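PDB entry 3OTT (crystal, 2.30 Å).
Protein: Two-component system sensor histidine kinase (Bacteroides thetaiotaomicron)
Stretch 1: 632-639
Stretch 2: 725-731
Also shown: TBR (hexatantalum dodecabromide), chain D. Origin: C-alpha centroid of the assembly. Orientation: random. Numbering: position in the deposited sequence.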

# COMPACT_ATOMS: atom_id res chain seq x y z
N PRO B 632 -2.45 -12.27 19.38
CA PRO B 632 -1.84 -12.97 18.25
C PRO B 632 -0.62 -13.72 18.75
O PRO B 632 0.00 -13.32 19.73
CB PRO B 632 -1.39 -11.83 17.32
CG PRO B 632 -1.23 -10.61 18.24
CD PRO B 632 -2.37 -10.80 19.21
N GLU B 633 -0.31 -14.83 18.11
CA GLU B 633 0.87 -15.57 18.49
C GLU B 633 2.10 -14.72 18.10
O GLU B 633 2.15 -14.13 17.02
CB GLU B 633 0.87 -17.00 17.94
CG GLU B 633 1.79 -17.96 18.75
CD GLU B 633 1.53 -19.47 18.54
OE1 GLU B 633 2.52 -20.23 18.37
OE2 GLU B 633 0.35 -19.91 18.59
N ARG B 634 3.01 -14.56 19.04
CA ARG B 634 4.27 -13.93 18.79
C ARG B 634 5.43 -14.94 18.88
O ARG B 634 5.40 -15.86 19.70
CB ARG B 634 4.46 -12.78 19.76
CG ARG B 634 3.64 -11.53 19.37
CD ARG B 634 3.74 -10.45 20.45
NE ARG B 634 2.54 -10.48 21.28
CZ ARG B 634 2.41 -11.14 22.43
NH1 ARG B 634 3.41 -11.82 22.97
NH2 ARG B 634 1.24 -11.07 23.06
N PRO B 635 6.45 -14.75 18.03
CA PRO B 635 7.64 -15.61 18.09
C PRO B 635 8.42 -15.46 19.40
O PRO B 635 8.50 -14.37 19.97
CB PRO B 635 8.51 -15.11 16.94
CG PRO B 635 8.04 -13.66 16.72
CD PRO B 635 6.54 -13.74 16.95
N ILE B 636 9.01 -16.56 19.84
CA ILE B 636 9.90 -16.57 20.99
C ILE B 636 11.26 -16.12 20.50
O ILE B 636 11.67 -16.57 19.47
CB ILE B 636 10.02 -18.01 21.48
CG1 ILE B 636 8.64 -18.57 21.75
CG2 ILE B 636 11.04 -18.18 22.64
CD1 ILE B 636 8.68 -20.09 22.04
N LEU B 637 11.92 -15.23 21.23
CA LEU B 637 13.29 -14.79 21.02
C LEU B 637 14.14 -15.14 22.24
O LEU B 637 13.66 -15.21 23.37
CB LEU B 637 13.38 -13.27 21.00
CG LEU B 637 12.81 -12.32 19.94
CD1 LEU B 637 11.29 -12.35 19.86
CD2 LEU B 637 13.27 -10.88 20.31
N LEU B 638 15.42 -15.28 22.00
CA LEU B 638 16.35 -15.46 23.08
C LEU B 638 17.01 -14.12 23.28
O LEU B 638 17.43 -13.50 22.33
CB LEU B 638 17.36 -16.53 22.64
CG LEU B 638 17.24 -17.97 23.17
CD1 LEU B 638 15.87 -18.34 23.54
CD2 LEU B 638 17.86 -18.93 22.14
N THR B 639 17.09 -13.67 24.51
CA THR B 639 17.47 -12.27 24.73
C THR B 639 18.70 -12.16 25.61
O THR B 639 19.25 -11.05 25.80
CB THR B 639 16.28 -11.44 25.34
OG1 THR B 639 15.80 -12.09 26.51
CG2 THR B 639 15.09 -11.45 24.39
N ILE B 725 15.08 -26.70 22.44
CA ILE B 725 13.81 -26.44 21.83
C ILE B 725 12.89 -25.76 22.85
O ILE B 725 12.71 -26.26 23.96
CB ILE B 725 13.18 -27.73 21.27
CG1 ILE B 725 14.14 -28.36 20.24
CG2 ILE B 725 11.79 -27.47 20.68
CD1 ILE B 725 13.76 -29.86 19.86
N ILE B 726 12.38 -24.59 22.50
CA ILE B 726 11.55 -23.84 23.41
C ILE B 726 10.19 -23.62 22.78
O ILE B 726 10.12 -23.29 21.61
CB ILE B 726 12.20 -22.50 23.78
CG1 ILE B 726 13.58 -22.73 24.40
CG2 ILE B 726 11.31 -21.71 24.73
CD1 ILE B 726 14.42 -21.45 24.49
N SER B 727 9.10 -23.82 23.51
CA SER B 727 7.76 -23.65 22.90
C SER B 727 6.75 -23.11 23.88
O SER B 727 6.83 -23.41 25.06
CB SER B 727 7.28 -25.00 22.28
OG SER B 727 6.07 -24.83 21.56
N LYS B 728 5.81 -22.31 23.41
CA LYS B 728 4.72 -21.80 24.23
C LYS B 728 3.82 -22.96 24.59
O LYS B 728 3.52 -23.76 23.73
CB LYS B 728 3.87 -20.80 23.45
CG LYS B 728 2.97 -19.91 24.38
CD LYS B 728 1.62 -19.47 23.79
CE LYS B 728 1.77 -18.64 22.52
NZ LYS B 728 0.62 -17.70 22.31
N LEU B 729 3.38 -23.01 25.85
CA LEU B 729 2.34 -23.95 26.28
C LEU B 729 0.96 -23.45 25.82
O LEU B 729 0.49 -22.39 26.21
CB LEU B 729 2.39 -24.16 27.80
CG LEU B 729 1.68 -25.35 28.43
CD1 LEU B 729 2.35 -26.70 28.02
CD2 LEU B 729 1.64 -25.21 29.96
N GLU B 730 0.34 -24.23 24.94
CA GLU B 730 -0.89 -23.82 24.29
C GLU B 730 -2.06 -23.94 25.29
O GLU B 730 -1.92 -24.60 26.32
CB GLU B 730 -1.09 -24.69 23.05
CG GLU B 730 -1.80 -24.07 21.86
CD GLU B 730 -1.16 -22.77 21.30
OE1 GLU B 730 0.09 -22.62 21.28
OE2 GLU B 730 -1.96 -21.91 20.86
N ARG B 731 -3.20 -23.31 25.00
CA ARG B 731 -4.34 -23.31 25.94
C ARG B 731 -4.94 -24.70 26.28
O ARG B 731 -5.47 -24.90 27.37
CB ARG B 731 -5.40 -22.31 25.49
CG ARG B 731 -4.91 -20.84 25.66
CD ARG B 731 -5.51 -19.88 24.64
NE ARG B 731 -6.91 -19.53 24.94
CZ ARG B 731 -7.97 -20.12 24.39
NH1 ARG B 731 -7.81 -21.11 23.52
NH2 ARG B 731 -9.20 -19.71 24.72
TA1 TBR D . 2.89 -6.10 14.14
TA2 TBR D . 4.24 -6.91 16.39
TA3 TBR D . 2.75 -8.82 14.87
TA4 TBR D . 5.58 -8.87 14.92
TA5 TBR D . 4.20 -8.02 12.64
TA6 TBR D . 5.59 -6.15 14.16
BR1 TBR D . 2.36 -5.03 16.45
BR2 TBR D . 0.61 -7.35 14.31
BR3 TBR D . 2.48 -6.35 11.61
BR4 TBR D . 4.27 -4.08 13.30
BR5 TBR D . 2.43 -8.44 17.44
BR6 TBR D . 2.38 -9.92 12.55
BR7 TBR D . 6.01 -9.89 12.55
BR8 TBR D . 7.77 -7.55 14.51
BR9 TBR D . 5.96 -8.54 17.48
BRA TBR D . 4.11 -10.99 15.42
BRB TBR D . 6.05 -6.51 11.62
BRC TBR D . 5.98 -5.03 16.48

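The two stretches run in roughly opposite directions, 159° apart end to end, but they do not pair as neighbouring β-strands. Their nearest CA atoms, Ile636 CA and Ser727 CA, are 7.6 Å apart, and no hydrogen bond crosses between them. The contact is made by side chains meeting side chains and, at Ile636, by a side chain meeting the opposing backbone; it buries 301 Å² summed over both sides.

Ile636 supplies the central piece. Its CA-to-CB bond points toward the other stretch, and with chi1 at -54° (m) and chi2 at 171° (t) the CG1 arm is extended, carrying CD1 across the gap to the opposing backbone. Ile636 CD1 lies 3.5 Å from Ile726 O, 3.8 Å from Ser727 CA and 3.9 Å from Lys728 N. One methyl group thus packs along three consecutive residues. Ser727 leaves this approach open because its own CA-to-CB bond points away; its hydroxyl, at chi1 -173° (t), is hydrogen-bonded elsewhere in the structure.

Ile726 adopts nearly the same rotamer as Ile636, with chi1 at -58° (m) and chi2 at 166° (t), and its CA-to-CB bond also points toward its partner stretch. Its two branches meet different residues: Ile726 CG2 is 4.1 Å from Ile636 CD1, whereas Ile726 CD1 is 3.6 Å from Leu638 CD1. Leu638 starts sideways, yet its end comes nearer. Its chi1 of -102° and chi2 of 27° both lie between the usual wells, so the conformation that delivers CD1 to Ile726 is not a standard leucine rotamer.

Beyond this apolar patch the contact becomes charged. Glu633 is extended, with chi1 at -158° and chi2 at 163° (both t), and Lys728 also leaves its backbone in t, at -162°. The lysine then departs from a fully extended chain, with chi2 off-well at -148° and chi3 at -61° (m). The resulting approach is close but not a salt bridge: Glu633 OE2 and Lys728 NZ are 4.3 Å apart, and the shortest separation between these residues, 3.8 Å, is from Glu633 CG to Lys728 NZ. The ammonium group therefore sits nearer the glutamate's aliphatic portion than OE2.

Glu730 adds a second carboxylate. It begins sideways, but chi1 at -149° (off-well) and chi2 at 56° (p) bend its end nearer, leaving Glu730 OE2 3.8 Å from Glu633 OE2, a juxtaposition of like charges. Its OE1 is buried by the contact without a polar partner in the model. Arg634, by contrast, has a sideways CA-to-CB bond and makes no contact with the opposing stretch; Arg634 CG lies 3.8 Å from TBR BR5 of the tantalum bromide cluster.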